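Local coordinates for probable sulfate-binding lipoprotein SubI (PDB 6DDN), which probably binds sulfate outside the cell membrane as the solute-binding component of a sulfate uptake system, at residues A[122-136]-A[261-273]. Residues are numbered along the deposited sequence; the frame is centred on the assembly and turned at random.
With SO4 (sulfate ion), chain F; ACT (acetate ion), chain I.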
loop_
_atom_site.group_PDB
_atom_site.type_symbol
_atom_site.label_atom_id
_atom_site.label_comp_id
_atom_site.label_asym_id
_atom_site.label_seq_id
_atom_site.Cartn_x
_atom_site.Cartn_y
_atom_site.Cartn_z
ATOM N N GLY A 122 -16.730 1.198 -15.534
ATOM C CA GLY A 122 -16.255 1.402 -16.889
ATOM C C GLY A 122 -15.052 2.308 -17.028
ATOM O O GLY A 122 -14.689 2.662 -18.154
ATOM N N LYS A 123 -14.419 2.695 -15.922
ATOM C CA LYS A 123 -13.271 3.591 -15.967
ATOM C C LYS A 123 -11.957 2.858 -16.195
ATOM O O LYS A 123 -11.016 3.444 -16.743
ATOM C CB LYS A 123 -13.182 4.397 -14.669
ATOM C CG LYS A 123 -14.399 5.256 -14.392
ATOM C CD LYS A 123 -14.334 6.569 -15.150
ATOM C CE LYS A 123 -15.527 7.451 -14.816
ATOM N NZ LYS A 123 -15.465 8.764 -15.516
ATOM N N VAL A 124 -11.865 1.600 -15.778
ATOM C CA VAL A 124 -10.683 0.779 -16.002
ATOM C C VAL A 124 -11.118 -0.451 -16.786
ATOM O O VAL A 124 -12.033 -1.169 -16.360
ATOM C CB VAL A 124 -10.000 0.379 -14.684
ATOM C CG1 VAL A 124 -9.084 -0.813 -14.899
ATOM C CG2 VAL A 124 -9.214 1.549 -14.118
ATOM N N ASP A 125 -10.474 -0.679 -17.930
ATOM C CA ASP A 125 -10.730 -1.875 -18.719
ATOM C C ASP A 125 -10.435 -3.114 -17.874
ATOM O O ASP A 125 -9.565 -3.107 -17.001
ATOM C CB ASP A 125 -9.875 -1.857 -19.995
ATOM C CG ASP A 125 -10.021 -3.122 -20.836
ATOM O OD1 ASP A 125 -10.299 -2.982 -22.044
ATOM O OD2 ASP A 125 -9.852 -4.248 -20.320
ATOM N N LYS A 126 -11.179 -4.188 -18.148
ATOM C CA LYS A 126 -11.042 -5.409 -17.357
ATOM C C LYS A 126 -9.736 -6.149 -17.632
ATOM O O LYS A 126 -9.338 -6.999 -16.824
ATOM C CB LYS A 126 -12.232 -6.329 -17.621
ATOM C CG LYS A 126 -13.515 -5.588 -17.983
ATOM C CD LYS A 126 -14.398 -6.431 -18.889
ATOM C CE LYS A 126 -15.647 -5.671 -19.296
ATOM N NZ LYS A 126 -15.322 -4.343 -19.890
ATOM N N ASP A 127 -9.055 -5.833 -18.737
ATOM C CA ASP A 127 -7.796 -6.471 -19.120
ATOM C C ASP A 127 -6.653 -6.143 -18.165
ATOM O O ASP A 127 -5.525 -6.596 -18.364
ATOM C CB ASP A 127 -7.385 -6.048 -20.537
ATOM C CG ASP A 127 -6.954 -4.573 -20.625
ATOM O OD1 ASP A 127 -6.737 -4.098 -21.757
ATOM O OD2 ASP A 127 -6.855 -3.874 -19.590
ATOM N N TRP A 128 -6.932 -5.313 -17.163
ATOM C CA TRP A 128 -5.870 -4.659 -16.412
ATOM C C TRP A 128 -5.058 -5.635 -15.569
ATOM O O TRP A 128 -3.937 -5.301 -15.171
ATOM C CB TRP A 128 -6.478 -3.567 -15.533
ATOM C CG TRP A 128 -7.171 -4.124 -14.353
ATOM C CD1 TRP A 128 -8.470 -4.537 -14.275
ATOM C CD2 TRP A 128 -6.595 -4.358 -13.069
ATOM N NE1 TRP A 128 -8.739 -5.006 -13.011
ATOM C CE2 TRP A 128 -7.601 -4.908 -12.253
ATOM C CE3 TRP A 128 -5.322 -4.153 -12.529
ATOM C CZ2 TRP A 128 -7.375 -5.252 -10.924
ATOM C CZ3 TRP A 128 -5.098 -4.496 -11.213
ATOM C CH2 TRP A 128 -6.119 -5.039 -10.424
ATOM N N ASP A 129 -5.587 -6.831 -15.295
ATOM C CA ASP A 129 -4.883 -7.808 -14.475
ATOM C C ASP A 129 -4.789 -9.184 -15.128
ATOM O O ASP A 129 -4.400 -10.148 -14.456
ATOM C CB ASP A 129 -5.545 -7.927 -13.098
ATOM C CG ASP A 129 -6.857 -8.676 -13.145
ATOM O OD1 ASP A 129 -7.548 -8.613 -14.183
ATOM O OD2 ASP A 129 -7.201 -9.324 -12.138
ATOM N N ALA A 130 -5.142 -9.308 -16.410
ATOM C CA ALA A 130 -4.919 -10.548 -17.142
ATOM C C ALA A 130 -3.454 -10.750 -17.502
ATOM O O ALA A 130 -3.082 -11.841 -17.950
ATOM C CB ALA A 130 -5.773 -10.579 -18.413
ATOM N N ASP A 131 -2.632 -9.725 -17.312
ATOM C CA ASP A 131 -1.195 -9.819 -17.493
ATOM C C ASP A 131 -0.590 -10.748 -16.445
ATOM O O ASP A 131 -1.095 -10.865 -15.324
ATOM C CB ASP A 131 -0.582 -8.420 -17.387
ATOM C CG ASP A 131 0.803 -8.326 -17.988
ATOM O OD1 ASP A 131 1.227 -7.194 -18.307
ATOM O OD2 ASP A 131 1.474 -9.368 -18.133
ATOM N N ALA A 132 0.507 -11.417 -16.820
ATOM C CA ALA A 132 1.262 -12.208 -15.852
ATOM C C ALA A 132 1.620 -11.380 -14.627
ATOM O O ALA A 132 1.770 -11.920 -13.526
ATOM C CB ALA A 132 2.530 -12.767 -16.502
ATOM N N THR A 133 1.745 -10.063 -14.806
ATOM C CA THR A 133 1.976 -9.150 -13.695
ATOM C C THR A 133 0.775 -9.072 -12.761
ATOM O O THR A 133 0.938 -8.767 -11.573
ATOM C CB THR A 133 2.293 -7.759 -14.240
ATOM O OG1 THR A 133 1.122 -7.222 -14.870
ATOM C CG2 THR A 133 3.410 -7.837 -15.270
ATOM N N LYS A 134 -0.429 -9.329 -13.276
ATOM C CA LYS A 134 -1.689 -9.104 -12.568
ATOM C C LYS A 134 -1.898 -7.635 -12.217
ATOM O O LYS A 134 -2.678 -7.313 -11.314
ATOM C CB LYS A 134 -1.793 -9.964 -11.303
ATOM C CG LYS A 134 -1.743 -11.448 -11.563
ATOM C CD LYS A 134 -2.840 -12.152 -10.804
ATOM C CE LYS A 134 -2.514 -13.615 -10.611
ATOM N NZ LYS A 134 -3.674 -14.325 -10.026
ATOM N N GLY A 135 -1.217 -6.736 -12.924
ATOM C CA GLY A 135 -1.357 -5.319 -12.664
ATOM C C GLY A 135 -0.693 -4.835 -11.397
ATOM O O GLY A 135 -1.010 -3.740 -10.929
ATOM N N ILE A 136 0.221 -5.614 -10.828
ATOM C CA ILE A 136 0.910 -5.257 -9.594
ATOM C C ILE A 136 2.381 -5.019 -9.933
ATOM O O ILE A 136 3.117 -5.979 -10.207
ATOM C CB ILE A 136 0.744 -6.339 -8.519
ATOM C CG1 ILE A 136 -0.681 -6.303 -7.961
ATOM C CG2 ILE A 136 1.739 -6.137 -7.389
ATOM C CD1 ILE A 136 -1.318 -7.660 -7.816
ATOM N N ILE A 261 1.648 -6.865 1.017
ATOM C CA ILE A 261 0.946 -5.740 0.416
ATOM C C ILE A 261 1.237 -5.727 -1.078
ATOM O O ILE A 261 2.400 -5.794 -1.493
ATOM C CB ILE A 261 1.368 -4.417 1.073
ATOM C CG1 ILE A 261 1.042 -4.443 2.567
ATOM C CG2 ILE A 261 0.698 -3.235 0.382
ATOM C CD1 ILE A 261 1.280 -3.121 3.270
ATOM N N GLU A 262 0.182 -5.658 -1.887
ATOM C CA GLU A 262 0.298 -5.612 -3.341
ATOM C C GLU A 262 -0.492 -4.416 -3.846
ATOM O O GLU A 262 -1.718 -4.380 -3.707
ATOM C CB GLU A 262 -0.210 -6.905 -3.983
ATOM C CG GLU A 262 0.494 -8.162 -3.498
ATOM C CD GLU A 262 0.109 -9.388 -4.302
ATOM O OE1 GLU A 262 0.955 -9.884 -5.078
ATOM O OE2 GLU A 262 -1.042 -9.851 -4.163
ATOM N N ASN A 263 0.207 -3.446 -4.436
ATOM C CA ASN A 263 -0.412 -2.193 -4.837
ATOM C C ASN A 263 -0.690 -2.202 -6.333
ATOM O O ASN A 263 0.260 -2.149 -7.128
ATOM C CB ASN A 263 0.488 -1.018 -4.468
ATOM C CG ASN A 263 0.825 -0.992 -2.991
ATOM O OD1 ASN A 263 1.991 -1.084 -2.607
ATOM N ND2 ASN A 263 -0.198 -0.873 -2.152
ATOM N N PRO A 264 -1.948 -2.259 -6.760
ATOM C CA PRO A 264 -2.247 -2.361 -8.192
ATOM C C PRO A 264 -2.109 -1.033 -8.926
ATOM O O PRO A 264 -2.225 0.055 -8.355
ATOM C CB PRO A 264 -3.701 -2.842 -8.212
ATOM C CG PRO A 264 -4.273 -2.338 -6.928
ATOM C CD PRO A 264 -3.155 -2.384 -5.926
ATOM N N LEU A 265 -1.870 -1.154 -10.232
ATOM C CA LEU A 265 -1.767 -0.025 -11.144
ATOM C C LEU A 265 -2.486 -0.381 -12.435
ATOM O O LEU A 265 -2.341 -1.494 -12.947
ATOM C CB LEU A 265 -0.303 0.329 -11.439
ATOM C CG LEU A 265 -0.010 1.229 -12.643
ATOM C CD1 LEU A 265 -0.162 2.699 -12.280
ATOM C CD2 LEU A 265 1.384 0.950 -13.186
ATOM N N ALA A 266 -3.259 0.565 -12.961
ATOM C CA ALA A 266 -4.013 0.329 -14.181
ATOM C C ALA A 266 -4.158 1.633 -14.948
ATOM O O ALA A 266 -4.161 2.720 -14.364
ATOM C CB ALA A 266 -5.394 -0.265 -13.885
ATOM N N VAL A 267 -4.274 1.511 -16.263
ATOM C CA VAL A 267 -4.548 2.659 -17.117
ATOM C C VAL A 267 -6.039 2.960 -17.069
ATOM O O VAL A 267 -6.873 2.047 -17.072
ATOM C CB VAL A 267 -4.067 2.381 -18.554
ATOM C CG1 VAL A 267 -4.830 3.228 -19.558
ATOM C CG2 VAL A 267 -2.571 2.632 -18.669
ATOM N N VAL A 268 -6.382 4.243 -17.000
ATOM C CA VAL A 268 -7.781 4.658 -17.003
ATOM C C VAL A 268 -8.304 4.580 -18.431
ATOM O O VAL A 268 -7.743 5.196 -19.343
ATOM C CB VAL A 268 -7.941 6.071 -16.426
ATOM C CG1 VAL A 268 -9.253 6.688 -16.890
ATOM C CG2 VAL A 268 -7.872 6.032 -14.910
ATOM N N ALA A 269 -9.384 3.818 -18.627
ATOM C CA ALA A 269 -9.902 3.598 -19.973
ATOM C C ALA A 269 -10.463 4.875 -20.586
ATOM O O ALA A 269 -10.349 5.077 -21.799
ATOM C CB ALA A 269 -10.970 2.506 -19.950
ATOM N N THR A 270 -11.060 5.745 -19.775
ATOM C CA THR A 270 -11.689 6.963 -20.273
ATOM C C THR A 270 -10.691 8.079 -20.562
ATOM O O THR A 270 -11.107 9.231 -20.722
ATOM C CB THR A 270 -12.733 7.458 -19.272
ATOM O OG1 THR A 270 -12.089 7.803 -18.040
ATOM C CG2 THR A 270 -13.756 6.376 -19.008
ATOM N N SER A 271 -9.401 7.773 -20.640
ATOM C CA SER A 271 -8.385 8.795 -20.834
ATOM C C SER A 271 -8.119 9.025 -22.314
ATOM O O SER A 271 -8.099 8.085 -23.112
ATOM C CB SER A 271 -7.085 8.406 -20.133
ATOM O OG SER A 271 -5.973 9.008 -20.776
ATOM N N THR A 272 -7.903 10.291 -22.668
ATOM C CA THR A 272 -7.587 10.696 -24.027
ATOM C C THR A 272 -6.094 10.629 -24.327
ATOM O O THR A 272 -5.632 11.278 -25.272
ATOM C CB THR A 272 -8.104 12.113 -24.282
ATOM O OG1 THR A 272 -7.316 13.048 -23.532
ATOM C CG2 THR A 272 -9.557 12.234 -23.853
ATOM N N HIS A 273 -5.331 9.863 -23.545
ATOM C CA HIS A 273 -3.878 9.813 -23.671
ATOM C C HIS A 273 -3.369 8.395 -23.490
ATOM O O HIS A 273 -2.298 8.174 -22.917
ATOM C CB HIS A 273 -3.199 10.731 -22.656
ATOM C CG HIS A 273 -3.521 12.179 -22.837
ATOM N ND1 HIS A 273 -3.297 12.849 -24.020
ATOM C CD2 HIS A 273 -4.040 13.090 -21.980
ATOM C CE1 HIS A 273 -3.669 14.109 -23.886
ATOM N NE2 HIS A 273 -4.123 14.282 -22.657
HETATM S S SO4 F . -1.087 10.393 -26.385
HETATM O O1 SO4 F . -1.894 11.356 -25.640
HETATM O O2 SO4 F . -0.003 11.101 -27.059
HETATM O O3 SO4 F . -0.528 9.410 -25.464
HETATM O O4 SO4 F . -1.918 9.709 -27.372
HETATM C C ACT I . -8.665 13.101 -19.604
HETATM O O ACT I . -7.918 12.688 -20.532
HETATM O OXT ACT I . -8.964 12.530 -18.517
HETATM C CH3 ACT I . -9.316 14.511 -19.808
#
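Gly135 O is approached by one N-H donor and one C-H group from 261-273. Leu265 N lies 2.8 Å from Gly135 O in a fairly straight hydrogen bond, almost on the extension of the carbonyl, while Pro264 CA adds a weaker C-H contact to the same Gly135 O at 3.3 Å. Gly135 N donates to Thr133 OG1 (3.1 Å), closing an ST turn just before the carbonyl that meets the strand. With chi1 at 75°, Trp128 CG stands between the backbone N and the carbonyl carbon, and from there the ring runs alongside Pro264, its CZ3 at 3.7 Å from Pro264 CB. Asp129 CB sits over the centre of one ring face. Ala266 CB rests against both Trp128 CB (3.8 Å) and Val124 CG1, which also touch each other, with Ile115 and Val119 of helix 113-120 packing on the Trp128 side chain. Strand 257-267 pairs with 138-147 through Ile261 and Asn263, then with 106-108 through Ala266; this passage between strand partners is consistent with a hinge crossing in a two-lobed type II periplasmic binding protein. On one side of Pro264, Ile136 crosses Glu262: Glu262 CB lies 4.0 Å from Ile136 CG2 and also touches CG1 and CD1 of Ile136. Toward the other end, Lys123 O accepts from Ala269 N, a backbone bond whose modelled length is doubtfully short. Beyond it, His273 ND1 donates to a sulfate, probably from the crystallisation liquor, that also accepts from Ala276 N in helix 274-284.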